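Local coordinates for protein cellulase (PDB 3WX5) that probably hydrolyses internal beta-1,4-glucosidic bonds of cellulose, as a family 12 endoglucanase, at residues 29-39 / 51-60; 131-142 / 209-217. All blocks are in the same frame, centred on the assembly; numbering follows the deposited sequence.

Contact 1: 29-39 / 51-60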
loop_
_atom_site.group_PDB
_atom_site.type_symbol
_atom_site.label_atom_id
_atom_site.label_comp_id
_atom_site.label_asym_id
_atom_site.label_seq_id
_atom_site.Cartn_x
_atom_site.Cartn_y
_atom_site.Cartn_z
ATOM N N ARG A 29 -8.952 0.740 12.579
ATOM C CA ARG A 29 -9.159 1.939 13.399
ATOM C C ARG A 29 -9.057 3.190 12.535
ATOM O O ARG A 29 -8.171 3.298 11.683
ATOM C CB ARG A 29 -8.109 2.046 14.522
ATOM C CG ARG A 29 -8.288 1.032 15.684
ATOM C CD ARG A 29 -9.518 1.346 16.586
ATOM N NE ARG A 29 -9.583 0.468 17.762
ATOM C CZ ARG A 29 -10.032 -0.786 17.742
ATOM N NH1 ARG A 29 -10.382 -1.351 16.596
ATOM N NH2 ARG A 29 -10.092 -1.498 18.866
ATOM N N ASP A 30 -9.955 4.135 12.766
ATOM C CA ASP A 30 -9.752 5.489 12.287
ATOM C C ASP A 30 -8.650 6.139 13.097
ATOM O O ASP A 30 -8.593 5.968 14.324
ATOM C CB ASP A 30 -11.054 6.306 12.379
ATOM C CG ASP A 30 -12.162 5.732 11.518
ATOM O OD1 ASP A 30 -11.896 5.392 10.345
ATOM O OD2 ASP A 30 -13.313 5.648 11.995
ATOM N N VAL A 31 -7.760 6.859 12.408
ATOM C CA VAL A 31 -6.653 7.547 13.057
ATOM C C VAL A 31 -6.490 8.979 12.549
ATOM O O VAL A 31 -7.011 9.348 11.475
ATOM C CB VAL A 31 -5.276 6.783 12.877
ATOM C CG1 VAL A 31 -5.359 5.354 13.420
ATOM C CG2 VAL A 31 -4.870 6.800 11.412
ATOM N N ALA A 32 -5.725 9.776 13.305
ATOM C CA ALA A 32 -5.383 11.142 12.924
ATOM C C ALA A 32 -6.644 11.947 12.661
ATOM O O ALA A 32 -6.778 12.604 11.618
ATOM C CB ALA A 32 -4.479 11.146 11.688
ATOM N N GLY A 33 -7.608 11.790 13.556
ATOM C CA GLY A 33 -8.879 12.510 13.473
ATOM C C GLY A 33 -9.710 12.080 12.279
ATOM O O GLY A 33 -10.641 12.779 11.880
ATOM N N GLY A 34 -9.424 10.898 11.739
ATOM C CA GLY A 34 -10.217 10.381 10.630
ATOM C C GLY A 34 -9.566 10.579 9.277
ATOM O O GLY A 34 -10.124 10.169 8.261
ATOM N N ARG A 35 -8.387 11.198 9.246
ATOM C CA ARG A 35 -7.768 11.471 7.960
ATOM C C ARG A 35 -7.249 10.174 7.308
ATOM O O ARG A 35 -7.221 10.061 6.087
ATOM C CB ARG A 35 -6.650 12.508 8.071
ATOM C CG ARG A 35 -5.903 12.672 6.747
ATOM C CD ARG A 35 -5.170 13.989 6.631
ATOM N NE ARG A 35 -4.407 14.023 5.383
ATOM C CZ ARG A 35 -4.904 14.370 4.197
ATOM N NH1 ARG A 35 -6.169 14.756 4.075
ATOM N NH2 ARG A 35 -4.124 14.366 3.131
ATOM N N TYR A 36 -6.785 9.232 8.128
ATOM C CA TYR A 36 -6.305 7.938 7.634
ATOM C C TYR A 36 -7.027 6.814 8.367
ATOM O O TYR A 36 -7.721 7.051 9.351
ATOM C CB TYR A 36 -4.773 7.785 7.801
ATOM C CG TYR A 36 -3.971 8.912 7.206
ATOM C CD1 TYR A 36 -3.997 9.174 5.834
ATOM C CD2 TYR A 36 -3.218 9.753 8.018
ATOM C CE1 TYR A 36 -3.333 10.283 5.311
ATOM C CE2 TYR A 36 -2.515 10.831 7.490
ATOM C CZ TYR A 36 -2.606 11.097 6.155
ATOM O OH TYR A 36 -1.945 12.184 5.639
ATOM N N ARG A 37 -6.881 5.598 7.860
ATOM C CA ARG A 37 -7.439 4.413 8.494
ATOM C C ARG A 37 -6.361 3.356 8.510
ATOM O O ARG A 37 -5.677 3.183 7.505
ATOM C CB ARG A 37 -8.575 3.901 7.633
ATOM C CG ARG A 37 -9.489 2.923 8.327
ATOM C CD ARG A 37 -10.926 3.239 7.927
ATOM N NE ARG A 37 -11.699 2.019 7.891
ATOM C CZ ARG A 37 -12.347 1.528 8.931
ATOM N NH1 ARG A 37 -12.345 2.190 10.084
ATOM N NH2 ARG A 37 -13.004 0.381 8.814
ATOM N N VAL A 38 -6.302 2.572 9.580
ATOM C CA VAL A 38 -5.349 1.473 9.674
ATOM C C VAL A 38 -6.110 0.139 9.713
ATOM O O VAL A 38 -7.165 0.024 10.360
ATOM C CB VAL A 38 -4.447 1.612 10.916
ATOM C CG1 VAL A 38 -3.516 0.384 11.064
ATOM C CG2 VAL A 38 -3.620 2.915 10.810
ATOM N N ILE A 39 -5.630 -0.836 8.944
ATOM C CA ILE A 39 -6.361 -2.098 8.809
ATOM C C ILE A 39 -5.412 -3.237 9.102
ATOM O O ILE A 39 -4.265 -3.222 8.633
ATOM C CB ILE A 39 -6.979 -2.256 7.386
ATOM C CG1 ILE A 39 -5.958 -1.915 6.282
ATOM C CG2 ILE A 39 -8.245 -1.393 7.239
ATOM C CD1 ILE A 39 -6.477 -2.211 4.855
ATOM N N ILE A 51 -1.747 -5.937 15.466
ATOM C CA ILE A 51 -0.979 -4.694 15.362
ATOM C C ILE A 51 -1.337 -3.746 16.501
ATOM O O ILE A 51 -2.520 -3.597 16.850
ATOM C CB ILE A 51 -1.208 -3.983 13.996
ATOM C CG1 ILE A 51 -2.702 -3.762 13.716
ATOM C CG2 ILE A 51 -0.571 -4.833 12.869
ATOM C CD1 ILE A 51 -2.998 -3.051 12.350
ATOM N N GLU A 52 -0.333 -3.032 16.996
ATOM C CA GLU A 52 -0.563 -1.990 17.980
ATOM C C GLU A 52 -0.542 -0.637 17.282
ATOM O O GLU A 52 0.450 -0.286 16.636
ATOM C CB GLU A 52 0.508 -2.062 19.076
ATOM C CG GLU A 52 0.426 -0.927 20.086
ATOM C CD GLU A 52 1.467 -1.082 21.195
ATOM O OE1 GLU A 52 1.205 -1.860 22.124
ATOM O OE2 GLU A 52 2.595 -0.549 21.064
ATOM N N ILE A 53 -1.675 0.065 17.332
ATOM C CA ILE A 53 -1.924 1.259 16.499
ATOM C C ILE A 53 -1.974 2.537 17.336
ATOM O O ILE A 53 -2.816 2.673 18.241
ATOM C CB ILE A 53 -3.279 1.180 15.753
ATOM C CG1 ILE A 53 -3.436 -0.161 15.035
ATOM C CG2 ILE A 53 -3.379 2.311 14.708
ATOM C CD1 ILE A 53 -4.817 -0.360 14.447
ATOM N N GLY A 54 -1.161 3.512 16.953
ATOM C CA GLY A 54 -1.216 4.840 17.561
ATOM C C GLY A 54 -2.398 5.595 16.979
ATOM O O GLY A 54 -2.494 5.779 15.769
ATOM N N LEU A 55 -3.358 5.956 17.823
ATOM C CA LEU A 55 -4.597 6.548 17.315
ATOM C C LEU A 55 -4.455 7.966 16.743
ATOM O O LEU A 55 -5.291 8.397 15.949
ATOM C CB LEU A 55 -5.699 6.502 18.385
ATOM C CG LEU A 55 -6.098 5.086 18.794
ATOM C CD1 LEU A 55 -7.109 5.093 19.957
ATOM C CD2 LEU A 55 -6.593 4.273 17.601
ATOM N N GLU A 56 -3.411 8.689 17.142
ATOM C CA GLU A 56 -3.199 10.047 16.641
ATOM C C GLU A 56 -2.370 10.064 15.354
ATOM O O GLU A 56 -2.680 10.806 14.434
ATOM C CB GLU A 56 -2.549 10.920 17.726
ATOM C CG GLU A 56 -3.537 11.289 18.856
ATOM C CD GLU A 56 -2.847 11.800 20.130
ATOM O OE1 GLU A 56 -1.633 12.096 20.088
ATOM O OE2 GLU A 56 -3.543 11.966 21.157
ATOM N N THR A 57 -1.285 9.291 15.333
ATOM C CA THR A 57 -0.358 9.292 14.203
ATOM C C THR A 57 -0.734 8.249 13.154
ATOM O O THR A 57 -0.288 8.324 12.004
ATOM C CB THR A 57 1.060 8.989 14.672
ATOM O OG1 THR A 57 1.094 7.677 15.252
ATOM C CG2 THR A 57 1.527 10.033 15.699
ATOM N N GLY A 58 -1.447 7.212 13.583
ATOM C CA GLY A 58 -1.628 6.034 12.753
ATOM C C GLY A 58 -0.407 5.144 12.651
ATOM O O GLY A 58 -0.462 4.107 11.979
ATOM N N ASN A 59 0.653 5.454 13.402
ATOM C CA ASN A 59 1.824 4.557 13.450
ATOM C C ASN A 59 1.341 3.181 13.935
ATOM O O ASN A 59 0.441 3.107 14.774
ATOM C CB ASN A 59 2.896 5.051 14.435
ATOM C CG ASN A 59 3.529 6.367 14.027
ATOM O OD1 ASN A 59 3.308 6.884 12.929
ATOM N ND2 ASN A 59 4.335 6.922 14.933
ATOM N N PHE A 60 1.946 2.101 13.438
ATOM C CA PHE A 60 1.577 0.759 13.913
ATOM C C PHE A 60 2.750 -0.201 13.930
ATOM O O PHE A 60 3.689 -0.063 13.141
ATOM C CB PHE A 60 0.334 0.184 13.192
ATOM C CG PHE A 60 0.548 -0.158 11.725
ATOM C CD1 PHE A 60 1.136 -1.378 11.357
ATOM C CD2 PHE A 60 0.111 0.705 10.725
ATOM C CE1 PHE A 60 1.337 -1.715 10.005
ATOM C CE2 PHE A 60 0.263 0.368 9.349
ATOM C CZ PHE A 60 0.886 -0.843 8.993
HETATM O O HOH W 1 -7.536 10.345 16.172
#
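Two facing sheets of a beta-sandwich pack together here, the hairpin 29-39 lying against strand 51-54 and the turn that leads from it into Phe60. Val38 and Ile53 reach toward each other tip to tip, Val38 CG1 standing 3.7 Å from Ile53 CD1. A chi1 of 176° sets Val38 CG1 opposite the backbone N and sends it among Ile51 CD1, Ile53 CD1 and Phe60 CD2, while CG2 turns to Gly58 O. Branched aliphatic residues suit this interface because they fill it without polar atoms to satisfy. Val31 CG2 lies 3.6 Å from Gly58 CA; a CB on Gly58 would point at this methyl and clash, and the positive phi there also suits glycine. The aliphatic part of Arg29 covers the outer margin, its CG 3.9 Å from Ile53 CD1 and next to Leu55 CD2. One direct hydrogen bond joins the segments where the two turns meet: Ala32 N gives to Leu55 O at 3.0 Å, and a water bridges the same oxygen to Gly33 N. Arg35 and Tyr36, both opposite Val31, form a classic beta bulge in the hairpin. Apolar packing between stacked sheets of this kind is characteristic of the family 12 beta-jelly roll.

Contact 2: 131-142 / 209-217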
loop_
_atom_site.group_PDB
_atom_site.type_symbol
_atom_site.label_atom_id
_atom_site.label_comp_id
_atom_site.label_asym_id
_atom_site.label_seq_id
_atom_site.Cartn_x
_atom_site.Cartn_y
_atom_site.Cartn_z
ATOM N N THR A 131 -17.369 3.739 -7.293
ATOM C CA THR A 131 -17.464 3.031 -6.033
ATOM C C THR A 131 -16.515 1.830 -5.965
ATOM O O THR A 131 -16.170 1.251 -6.983
ATOM C CB THR A 131 -18.908 2.579 -5.748
ATOM O OG1 THR A 131 -19.335 1.657 -6.756
ATOM C CG2 THR A 131 -19.865 3.778 -5.729
ATOM N N SER A 132 -16.148 1.426 -4.749
ATOM C CA SER A 132 -15.200 0.322 -4.577
ATOM C C SER A 132 -15.709 -0.742 -3.612
ATOM O O SER A 132 -14.978 -1.648 -3.247
ATOM C CB SER A 132 -13.851 0.858 -4.069
ATOM O OG SER A 132 -14.019 1.539 -2.843
ATOM N N THR A 133 -16.970 -0.642 -3.207
ATOM C CA THR A 133 -17.509 -1.590 -2.251
ATOM C C THR A 133 -17.283 -3.030 -2.726
ATOM O O THR A 133 -17.067 -3.927 -1.908
ATOM C CB THR A 133 -19.013 -1.362 -2.027
ATOM O OG1 THR A 133 -19.690 -1.570 -3.271
ATOM C CG2 THR A 133 -19.266 0.073 -1.571
ATOM N N ASN A 134 -17.274 -3.249 -4.033
ATOM C CA ASN A 134 -17.018 -4.582 -4.539
ATOM C C ASN A 134 -15.643 -4.824 -5.145
ATOM O O ASN A 134 -15.419 -5.813 -5.832
ATOM C CB ASN A 134 -18.135 -5.039 -5.466
ATOM C CG ASN A 134 -19.251 -5.704 -4.708
ATOM O OD1 ASN A 134 -19.570 -6.861 -4.965
ATOM N ND2 ASN A 134 -19.712 -5.053 -3.644
ATOM N N GLY A 135 -14.694 -3.973 -4.791
ATOM C CA GLY A 135 -13.310 -4.175 -5.230
ATOM C C GLY A 135 -13.015 -3.481 -6.552
ATOM O O GLY A 135 -13.656 -2.467 -6.895
ATOM N N TYR A 136 -11.953 -3.933 -7.217
ATOM C CA TYR A 136 -11.346 -3.154 -8.310
ATOM C C TYR A 136 -11.134 -3.955 -9.595
ATOM O O TYR A 136 -10.243 -3.626 -10.390
ATOM C CB TYR A 136 -10.023 -2.487 -7.857
ATOM C CG TYR A 136 -10.136 -1.803 -6.512
ATOM C CD1 TYR A 136 -9.878 -2.498 -5.334
ATOM C CD2 TYR A 136 -10.544 -0.478 -6.415
ATOM C CE1 TYR A 136 -9.998 -1.877 -4.092
ATOM C CE2 TYR A 136 -10.740 0.133 -5.178
ATOM C CZ TYR A 136 -10.465 -0.566 -4.024
ATOM O OH TYR A 136 -10.599 0.056 -2.795
ATOM N N SER A 137 -11.973 -4.969 -9.824
ATOM C CA SER A 137 -11.889 -5.751 -11.056
ATOM C C SER A 137 -12.093 -4.818 -12.234
ATOM O O SER A 137 -12.940 -3.951 -12.199
ATOM C CB SER A 137 -12.960 -6.853 -11.088
ATOM O OG SER A 137 -12.786 -7.745 -10.010
ATOM N N GLY A 138 -11.292 -4.989 -13.273
ATOM C CA GLY A 138 -11.363 -4.106 -14.453
ATOM C C GLY A 138 -10.595 -2.811 -14.269
ATOM O O GLY A 138 -10.532 -1.964 -15.182
ATOM N N GLY A 139 -9.926 -2.704 -13.126
ATOM C CA GLY A 139 -9.019 -1.581 -12.854
ATOM C C GLY A 139 -7.581 -2.018 -12.667
ATOM O O GLY A 139 -7.049 -2.715 -13.514
ATOM N N ALA A 140 -6.904 -1.446 -11.667
ATOM C CA ALA A 140 -5.460 -1.681 -11.525
ATOM C C ALA A 140 -5.040 -1.546 -10.070
ATOM O O ALA A 140 -5.734 -0.939 -9.241
ATOM C CB ALA A 140 -4.647 -0.700 -12.390
ATOM N N GLU A 141 -3.896 -2.152 -9.776
ATOM C CA GLU A 141 -3.250 -2.027 -8.496
ATOM C C GLU A 141 -1.820 -1.633 -8.811
ATOM O O GLU A 141 -1.151 -2.296 -9.627
ATOM C CB GLU A 141 -3.248 -3.384 -7.770
ATOM C CG GLU A 141 -2.393 -3.405 -6.490
ATOM C CD GLU A 141 -2.326 -4.794 -5.851
ATOM O OE1 GLU A 141 -2.760 -5.790 -6.476
ATOM O OE2 GLU A 141 -1.857 -4.888 -4.701
ATOM N N LEU A 142 -1.361 -0.566 -8.164
ATOM C CA LEU A 142 0.003 -0.094 -8.355
ATOM C C LEU A 142 0.746 -0.164 -7.031
ATOM O O LEU A 142 0.343 0.450 -6.044
ATOM C CB LEU A 142 0.009 1.328 -8.923
ATOM C CG LEU A 142 1.355 1.910 -9.365
ATOM C CD1 LEU A 142 1.153 3.099 -10.356
ATOM C CD2 LEU A 142 2.171 2.354 -8.163
ATOM N N TYR A 209 -0.960 0.474 -18.820
ATOM C CA TYR A 209 -1.423 -0.391 -17.722
ATOM C C TYR A 209 -2.545 0.248 -16.914
ATOM O O TYR A 209 -3.272 -0.450 -16.200
ATOM C CB TYR A 209 -0.266 -0.734 -16.772
ATOM C CG TYR A 209 0.900 -1.465 -17.445
ATOM C CD1 TYR A 209 0.683 -2.328 -18.503
ATOM C CD2 TYR A 209 2.167 -1.438 -16.877
ATOM C CE1 TYR A 209 1.761 -3.025 -19.105
ATOM C CE2 TYR A 209 3.250 -2.142 -17.460
ATOM C CZ TYR A 209 3.032 -2.906 -18.569
ATOM O OH TYR A 209 4.076 -3.633 -19.111
ATOM N N ILE A 210 -2.578 1.574 -16.890
ATOM C CA ILE A 210 -3.660 2.269 -16.198
ATOM C C ILE A 210 -4.317 3.196 -17.210
ATOM O O ILE A 210 -3.636 3.925 -17.930
ATOM C CB ILE A 210 -3.129 3.078 -14.991
ATOM C CG1 ILE A 210 -2.667 2.121 -13.869
ATOM C CG2 ILE A 210 -4.227 4.001 -14.443
ATOM C CD1 ILE A 210 -2.149 2.800 -12.685
ATOM N N SER A 211 -5.634 3.151 -17.306
ATOM C CA SER A 211 -6.331 4.151 -18.114
ATOM C C SER A 211 -6.462 5.468 -17.362
ATOM O O SER A 211 -6.927 5.493 -16.222
ATOM C CB SER A 211 -7.723 3.666 -18.529
ATOM O OG SER A 211 -8.489 4.749 -19.061
ATOM N N PRO A 212 -6.130 6.590 -18.032
ATOM C CA PRO A 212 -6.216 7.878 -17.334
ATOM C C PRO A 212 -7.658 8.276 -16.992
ATOM O O PRO A 212 -7.872 9.196 -16.198
ATOM C CB PRO A 212 -5.549 8.864 -18.313
ATOM C CG PRO A 212 -5.714 8.245 -19.657
ATOM C CD PRO A 212 -5.733 6.730 -19.443
ATOM N N THR A 213 -8.649 7.541 -17.506
ATOM C CA THR A 213 -10.039 7.813 -17.110
ATOM C C THR A 213 -10.498 6.925 -15.936
ATOM O O THR A 213 -11.574 7.126 -15.391
ATOM C CB THR A 213 -11.047 7.649 -18.265
ATOM O OG1 THR A 213 -10.994 6.310 -18.758
ATOM C CG2 THR A 213 -10.749 8.629 -19.405
ATOM N N TRP A 214 -9.608 6.062 -15.450
ATOM C CA TRP A 214 -9.910 5.314 -14.223
ATOM C C TRP A 214 -9.743 6.236 -13.011
ATOM O O TRP A 214 -8.990 7.201 -13.077
ATOM C CB TRP A 214 -8.992 4.097 -14.093
ATOM C CG TRP A 214 -9.301 3.003 -15.090
ATOM C CD1 TRP A 214 -10.369 2.941 -15.946
ATOM C CD2 TRP A 214 -8.482 1.858 -15.383
ATOM N NE1 TRP A 214 -10.277 1.798 -16.732
ATOM C CE2 TRP A 214 -9.131 1.124 -16.404
ATOM C CE3 TRP A 214 -7.272 1.373 -14.865
ATOM C CZ2 TRP A 214 -8.607 -0.067 -16.924
ATOM C CZ3 TRP A 214 -6.763 0.194 -15.364
ATOM C CH2 TRP A 214 -7.442 -0.532 -16.360
ATOM N N TYR A 215 -10.461 5.943 -11.927
ATOM C CA TYR A 215 -10.313 6.667 -10.669
ATOM C C TYR A 215 -9.250 6.020 -9.796
ATOM O O TYR A 215 -9.267 4.815 -9.630
ATOM C CB TYR A 215 -11.619 6.594 -9.907
ATOM C CG TYR A 215 -12.687 7.355 -10.627
ATOM C CD1 TYR A 215 -12.780 8.748 -10.490
ATOM C CD2 TYR A 215 -13.512 6.724 -11.538
ATOM C CE1 TYR A 215 -13.737 9.474 -11.193
ATOM C CE2 TYR A 215 -14.462 7.443 -12.260
ATOM C CZ TYR A 215 -14.559 8.815 -12.083
ATOM O OH TYR A 215 -15.488 9.526 -12.792
ATOM N N LEU A 216 -8.428 6.853 -9.161
ATOM C CA LEU A 216 -7.674 6.480 -7.966
ATOM C C LEU A 216 -8.606 6.446 -6.771
ATOM O O LEU A 216 -9.268 7.449 -6.475
ATOM C CB LEU A 216 -6.551 7.489 -7.729
ATOM C CG LEU A 216 -5.760 7.329 -6.422
ATOM C CD1 LEU A 216 -5.089 5.932 -6.346
ATOM C CD2 LEU A 216 -4.715 8.473 -6.302
ATOM N N HIS A 217 -8.710 5.284 -6.115
ATOM C CA HIS A 217 -9.599 5.155 -4.946
ATOM C C HIS A 217 -8.897 5.277 -3.614
ATOM O O HIS A 217 -9.475 5.779 -2.646
ATOM C CB HIS A 217 -10.312 3.799 -4.996
ATOM C CG HIS A 217 -11.360 3.735 -6.056
ATOM N ND1 HIS A 217 -12.619 4.277 -5.874
ATOM C CD2 HIS A 217 -11.300 3.337 -7.348
ATOM C CE1 HIS A 217 -13.330 4.079 -6.967
ATOM N NE2 HIS A 217 -12.550 3.528 -7.884
HETATM O O HOH W 2 -14.493 4.130 -3.584
#
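Trp214 lays its indole against the backbone at the end of the type II turn 136-139. Gly139 CA sits over one face, 3.9 Å from the centroid of the six-membered ring and 15° off its normal, a CH-pi contact. Gly138 O lies above the same face toward the rim, 3.2 Å from Trp214 CZ2, and Ser211 CB covers the opposite face, so the ring lies between the glycines and the Ser211 side chain of its own turn, 211-214. CG anti to the carbonyl carbon (chi1 -71°) swings the indole across to the glycines and brings Trp214 CZ3 3.8 Å from Ala140 CB, where the strand begins. Were the indole cut back to an alanine's methyl, the space between Gly139 and Ser211 CB would probably be left unfilled and Ala140 CB would lose its aromatic neighbour. Ala140 CB also meets Ile210 CG1 at 3.8 Å; its small methyl fits where two larger side chains converge. Ile210, extended at chi2, crosses Leu142 at about a right angle, their CD1 atoms touching, with helix 197-206 packed against both residues. Segment 131-142 is a loop running into the start of strand 140-149, and 215-217 begins a strand of the same sheet of the jelly roll; strand 117-127 pairs with both. At the other end of the contact the rings of Tyr136 and His217 slide past each other obliquely, planes at 55°, with Tyr136 CE2 3.7 Å from His217 CB. The phenol oxygen of Tyr136 is hydrogen-bonded to Cys83 O and Trp85 N, which fixes the far end of the ring. Ser132 CB rests over one face of the His217 imidazole, and a water joins Ser132 OG, also bonded to Gly86 N, to His217 ND1.

Overall arrangement
After strand 19-22 at the edge of the six-stranded sheet, the chain crosses to strands 28-31 and 36-39 of the larger one, then returns in strand 49-54; contact 1 closes this short loop, with 11 residues between its segments, and so joins the two sheets. Contact 2 opens only later and closes a much longer loop of 66 residues, which includes helix 197-206. The two follow in series, neither nested nor crossed. The centres of contacts 1 and 2 are about 24 Å apart, and the nearest atoms of contacts 1 and 2 about 9 Å apart. The larger sheet connects them: strand 36-39 pairs with 78-80, which pairs with 215-225, the strand that contact 2 enters.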